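Local coordinates for protein lasso peptide isopeptidase AtxE2 (Asticcacaulis excentricus, PDB 5TXE) that hydrolyses the isopeptide bond of the lasso peptides astexin-2 and astexin-3, recognising their threaded shape and converting them to linear peptides, at residues Y209-R222 against T557-A569. The protein carries 1 engineered substitution. Sequence-based numbering, arbitrary orientation.
Sequences YDERFHPLTGARPR and TASVMNGPRISGA
His214 NE2 donates to Asn562 OD1 at 3.0 Å, meeting an oxygen lone pair in the carbonyl plane; the N-H...O angle is 147°, somewhat bent. Imidazole and amide run side by side, their planes 21° apart. At the far edge of the ring ND1 and Thr217 OG1 form a nearly straight hydrogen bond (3.0 Å), so the imidazole is pinned from two sides, while Ile566 CD1 presses on CD2 at 3.5 Å. Asn562, which binds astexin-3 and is important for activity, is gripped as well: ND2 donates to Ala558 O and to the backbone of the bound lasso peptide, which His214 NE2 also meets weakly. A leucine in place of His214 would probably leave Asn562 OD1 and Thr217 OG1 without their ring partner, and the amide held through ND2 alone.

Just beyond, the packing is close. Leu216 N donates to Met561 O at 2.9 Å, and the Met561 side chain folds back on itself and sets CE 3.5 Å from that same nitrogen. Pro215 CD rests 3.7 Å from Gly563 N, where a side chain would run into the Phe213 carbonyl.

Toward solvent the fit slackens. Exposed Tyr209 and Pro564 touch obliquely, and the Glu211 carboxylate stays 5.0 Å from Arg565 (OE2 to NH2); Arg565 instead bonds Trp116 O through NH1.

An excursion from a four-stranded sheet (173-178, 183-188, 230-235, 240-243), probably a beta-propeller blade, the loop meets the junction of helices 555-560 and 563-570, Leu216's side chain about 4 Å from that of Glu610, the probable charge-relay acid.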
loop_
_atom_site.group_PDB
_atom_site.type_symbol
_atom_site.label_atom_id
_atom_site.label_comp_id
_atom_site.label_asym_id
_atom_site.label_seq_id
_atom_site.Cartn_x
_atom_site.Cartn_y
_atom_site.Cartn_z
ATOM N N TYR A 209 18.676 -15.893 23.254
ATOM C CA TYR A 209 17.880 -15.917 22.033
ATOM C C TYR A 209 16.508 -16.512 22.335
ATOM O O TYR A 209 16.404 -17.691 22.661
ATOM C CB TYR A 209 18.552 -16.765 20.950
ATOM C CG TYR A 209 17.799 -16.781 19.633
ATOM C CD1 TYR A 209 17.784 -15.681 18.803
ATOM C CD2 TYR A 209 17.140 -17.901 19.212
ATOM C CE1 TYR A 209 17.086 -15.679 17.597
ATOM C CE2 TYR A 209 16.437 -17.902 18.022
ATOM C CZ TYR A 209 16.453 -16.785 17.214
ATOM O OH TYR A 209 15.780 -16.824 16.052
ATOM N N ASP A 210 15.482 -15.692 22.185
ATOM C CA ASP A 210 14.122 -16.019 22.604
ATOM C C ASP A 210 13.157 -15.138 21.766
ATOM O O ASP A 210 13.478 -14.687 20.635
ATOM C CB ASP A 210 13.973 -15.779 24.119
ATOM C CG ASP A 210 14.214 -14.257 24.543
ATOM O OD1 ASP A 210 14.317 -13.353 23.666
ATOM O OD2 ASP A 210 14.297 -13.985 25.774
ATOM N N GLU A 211 11.984 -14.909 22.322
ATOM C CA GLU A 211 10.862 -14.256 21.667
ATOM C C GLU A 211 11.161 -12.802 21.311
ATOM O O GLU A 211 10.352 -12.190 20.607
ATOM C CB GLU A 211 9.565 -14.367 22.542
ATOM C CG GLU A 211 9.455 -13.415 23.789
ATOM C CD GLU A 211 10.154 -13.890 25.093
ATOM O OE1 GLU A 211 10.727 -15.028 25.140
ATOM O OE2 GLU A 211 10.122 -13.118 26.097
ATOM N N ARG A 212 12.269 -12.242 21.766
ATOM C CA ARG A 212 12.584 -10.857 21.406
ATOM C C ARG A 212 13.236 -10.694 20.016
ATOM O O ARG A 212 13.305 -9.594 19.513
ATOM C CB ARG A 212 13.452 -10.207 22.462
ATOM C CG ARG A 212 12.837 -10.176 23.876
ATOM C CD ARG A 212 13.871 -9.771 24.898
ATOM N NE ARG A 212 14.959 -10.731 24.925
ATOM C CZ ARG A 212 16.100 -10.556 25.602
ATOM N NH1 ARG A 212 16.302 -9.443 26.306
ATOM N NH2 ARG A 212 17.036 -11.502 25.592
ATOM N N PHE A 213 13.642 -11.790 19.381
ATOM C CA PHE A 213 14.420 -11.697 18.166
ATOM C C PHE A 213 13.672 -11.944 16.897
ATOM O O PHE A 213 12.767 -12.770 16.834
ATOM C CB PHE A 213 15.569 -12.683 18.202
ATOM C CG PHE A 213 16.686 -12.278 19.109
ATOM C CD1 PHE A 213 16.610 -12.487 20.463
ATOM C CD2 PHE A 213 17.811 -11.671 18.600
ATOM C CE1 PHE A 213 17.644 -12.073 21.291
ATOM C CE2 PHE A 213 18.857 -11.321 19.398
ATOM C CZ PHE A 213 18.759 -11.499 20.746
ATOM N N HIS A 214 14.093 -11.232 15.852
ATOM C CA HIS A 214 13.591 -11.407 14.500
ATOM C C HIS A 214 14.812 -11.330 13.578
ATOM O O HIS A 214 15.163 -10.276 13.092
ATOM C CB HIS A 214 12.534 -10.334 14.162
ATOM C CG HIS A 214 11.875 -10.546 12.829
ATOM N ND1 HIS A 214 12.132 -9.764 11.720
ATOM C CD2 HIS A 214 11.005 -11.492 12.420
ATOM C CE1 HIS A 214 11.400 -10.180 10.704
ATOM N NE2 HIS A 214 10.721 -11.242 11.094
ATOM N N PRO A 215 15.491 -12.448 13.377
ATOM C CA PRO A 215 16.807 -12.492 12.765
ATOM C C PRO A 215 16.864 -11.938 11.355
ATOM O O PRO A 215 17.880 -11.328 10.927
ATOM C CB PRO A 215 17.150 -13.949 12.760
ATOM C CG PRO A 215 16.269 -14.600 13.773
ATOM C CD PRO A 215 15.076 -13.715 13.996
ATOM N N LEU A 216 15.782 -12.106 10.627
ATOM C CA LEU A 216 15.741 -11.599 9.277
ATOM C C LEU A 216 16.156 -10.160 9.209
ATOM O O LEU A 216 16.947 -9.764 8.305
ATOM C CB LEU A 216 14.347 -11.742 8.652
ATOM C CG LEU A 216 14.293 -11.573 7.126
ATOM C CD1 LEU A 216 14.929 -12.745 6.438
ATOM C CD2 LEU A 216 12.854 -11.387 6.663
ATOM N N THR A 217 15.673 -9.392 10.169
ATOM C CA THR A 217 15.904 -7.976 10.178
ATOM C C THR A 217 17.009 -7.481 11.097
ATOM O O THR A 217 17.374 -6.342 11.001
ATOM C CB THR A 217 14.613 -7.211 10.487
ATOM O OG1 THR A 217 14.136 -7.593 11.737
ATOM C CG2 THR A 217 13.467 -7.550 9.427
ATOM N N GLY A 218 17.568 -8.308 11.970
ATOM C CA GLY A 218 18.664 -7.821 12.805
ATOM C C GLY A 218 18.929 -8.749 13.969
ATOM O O GLY A 218 18.082 -9.576 14.349
ATOM N N ALA A 219 20.080 -8.537 14.572
ATOM C CA ALA A 219 20.628 -9.435 15.565
ATOM C C ALA A 219 20.561 -8.884 16.974
ATOM O O ALA A 219 21.404 -9.197 17.790
ATOM C CB ALA A 219 22.059 -9.743 15.198
ATOM N N ARG A 220 19.554 -8.072 17.252
ATOM C CA ARG A 220 19.324 -7.485 18.557
ATOM C C ARG A 220 17.923 -7.810 19.020
ATOM O O ARG A 220 17.021 -7.975 18.212
ATOM C CB ARG A 220 19.471 -5.982 18.524
ATOM C CG ARG A 220 20.854 -5.467 18.190
ATOM C CD ARG A 220 20.871 -3.902 18.181
ATOM N NE ARG A 220 20.781 -3.315 19.531
ATOM C CZ ARG A 220 21.814 -3.184 20.363
ATOM N NH1 ARG A 220 23.045 -3.572 20.021
ATOM N NH2 ARG A 220 21.636 -2.607 21.546
ATOM N N PRO A 221 17.725 -7.911 20.341
ATOM C CA PRO A 221 16.385 -8.107 20.837
ATOM C C PRO A 221 15.566 -6.853 20.524
ATOM O O PRO A 221 16.121 -5.757 20.565
ATOM C CB PRO A 221 16.567 -8.223 22.342
ATOM C CG PRO A 221 18.004 -8.410 22.580
ATOM C CD PRO A 221 18.677 -7.752 21.435
ATOM N N ARG A 222 14.282 -7.030 20.225
ATOM C CA ARG A 222 13.344 -5.926 20.062
ATOM C C ARG A 222 12.667 -5.630 21.394
ATOM O O ARG A 222 12.589 -6.495 22.289
ATOM C CB ARG A 222 12.282 -6.318 19.031
ATOM C CG ARG A 222 12.931 -6.779 17.760
ATOM C CD ARG A 222 12.516 -6.306 16.355
ATOM N NE ARG A 222 11.241 -6.817 15.861
ATOM C CZ ARG A 222 10.879 -6.998 14.572
ATOM N NH1 ARG A 222 11.698 -6.847 13.523
ATOM N NH2 ARG A 222 9.635 -7.403 14.332
ATOM N N THR A 557 12.566 -19.355 5.851
ATOM C CA THR A 557 12.135 -17.970 5.947
ATOM C C THR A 557 11.039 -17.795 6.999
ATOM O O THR A 557 11.089 -16.877 7.814
ATOM C CB THR A 557 11.657 -17.425 4.570
ATOM O OG1 THR A 557 12.696 -17.550 3.592
ATOM C CG2 THR A 557 11.291 -16.031 4.670
ATOM N N ALA A 558 10.054 -18.689 7.011
ATOM C CA ALA A 558 8.860 -18.486 7.839
ATOM C C ALA A 558 9.036 -18.898 9.302
ATOM O O ALA A 558 8.361 -18.376 10.207
ATOM C CB ALA A 558 7.730 -19.257 7.212
ATOM N N SER A 559 9.885 -19.890 9.546
ATOM C CA SER A 559 10.084 -20.410 10.893
ATOM C C SER A 559 11.421 -19.841 11.387
ATOM O O SER A 559 11.445 -19.014 12.298
ATOM C CB SER A 559 10.127 -21.927 10.898
ATOM O OG SER A 559 10.567 -22.395 12.157
ATOM N N VAL A 560 12.521 -20.206 10.737
ATOM C CA VAL A 560 13.853 -19.891 11.294
ATOM C C VAL A 560 14.111 -18.355 11.358
ATOM O O VAL A 560 14.376 -17.830 12.422
ATOM C CB VAL A 560 14.948 -20.623 10.577
ATOM C CG1 VAL A 560 16.313 -20.328 11.212
ATOM C CG2 VAL A 560 14.727 -22.141 10.590
ATOM N N MET A 561 13.949 -17.652 10.248
ATOM C CA MET A 561 14.324 -16.284 10.146
ATOM C C MET A 561 13.370 -15.314 10.798
ATOM O O MET A 561 13.703 -14.142 10.992
ATOM C CB MET A 561 14.557 -15.915 8.679
ATOM C CG MET A 561 15.816 -16.590 8.113
ATOM S SD MET A 561 17.324 -16.496 9.113
ATOM C CE MET A 561 17.375 -14.755 8.993
ATOM N N ASN A 562 12.159 -15.753 11.054
ATOM C CA ASN A 562 11.220 -14.966 11.790
ATOM C C ASN A 562 11.480 -14.982 13.292
ATOM O O ASN A 562 10.953 -14.147 13.962
ATOM C CB ASN A 562 9.785 -15.460 11.559
ATOM C CG ASN A 562 9.139 -14.843 10.334
ATOM O OD1 ASN A 562 9.441 -13.724 9.935
ATOM N ND2 ASN A 562 8.263 -15.597 9.708
ATOM N N GLY A 563 12.206 -15.975 13.807
ATOM C CA GLY A 563 12.349 -16.148 15.248
ATOM C C GLY A 563 11.109 -16.749 15.876
ATOM O O GLY A 563 10.052 -16.802 15.242
ATOM N N PRO A 564 11.206 -17.107 17.149
ATOM C CA PRO A 564 10.159 -18.006 17.676
ATOM C C PRO A 564 8.815 -17.374 17.904
ATOM O O PRO A 564 7.786 -18.054 17.818
ATOM C CB PRO A 564 10.743 -18.525 18.985
ATOM C CG PRO A 564 12.062 -17.859 19.142
ATOM C CD PRO A 564 12.465 -17.194 17.882
ATOM N N ARG A 565 8.797 -16.074 18.128
ATOM C CA ARG A 565 7.543 -15.361 18.369
ATOM C C ARG A 565 6.660 -15.270 17.119
ATOM O O ARG A 565 5.504 -15.705 17.129
ATOM C CB ARG A 565 7.851 -13.997 18.889
ATOM C CG ARG A 565 6.764 -12.951 18.902
ATOM C CD ARG A 565 5.553 -13.410 19.653
ATOM N NE ARG A 565 5.814 -13.497 21.072
ATOM C CZ ARG A 565 5.792 -12.470 21.913
ATOM N NH1 ARG A 565 5.570 -11.244 21.476
ATOM N NH2 ARG A 565 6.021 -12.689 23.203
ATOM N N ILE A 566 7.182 -14.696 16.047
ATOM C CA ILE A 566 6.420 -14.607 14.841
ATOM C C ILE A 566 6.171 -15.982 14.217
ATOM O O ILE A 566 5.076 -16.213 13.703
ATOM C CB ILE A 566 7.037 -13.633 13.837
ATOM C CG1 ILE A 566 6.836 -12.200 14.355
ATOM C CG2 ILE A 566 6.353 -13.718 12.481
ATOM C CD1 ILE A 566 7.720 -11.185 13.646
ATOM N N SER A 567 7.187 -16.855 14.248
ATOM C CA SER A 567 7.024 -18.189 13.756
ATOM C C SER A 567 5.807 -18.898 14.403
ATOM O O SER A 567 4.972 -19.498 13.719
ATOM C CB SER A 567 8.288 -19.020 13.978
ATOM O OG SER A 567 8.020 -20.378 13.669
ATOM N N GLY A 568 5.745 -18.844 15.717
ATOM C CA GLY A 568 4.632 -19.410 16.487
ATOM C C GLY A 568 3.291 -18.761 16.147
ATOM O O GLY A 568 2.295 -19.453 15.980
ATOM N N ALA A 569 3.262 -17.450 15.994
ATOM C CA ALA A 569 2.003 -16.730 15.714
ATOM C C ALA A 569 1.467 -17.017 14.325
ATOM O O ALA A 569 0.271 -16.895 14.094
ATOM C CB ALA A 569 2.177 -15.214 15.899
#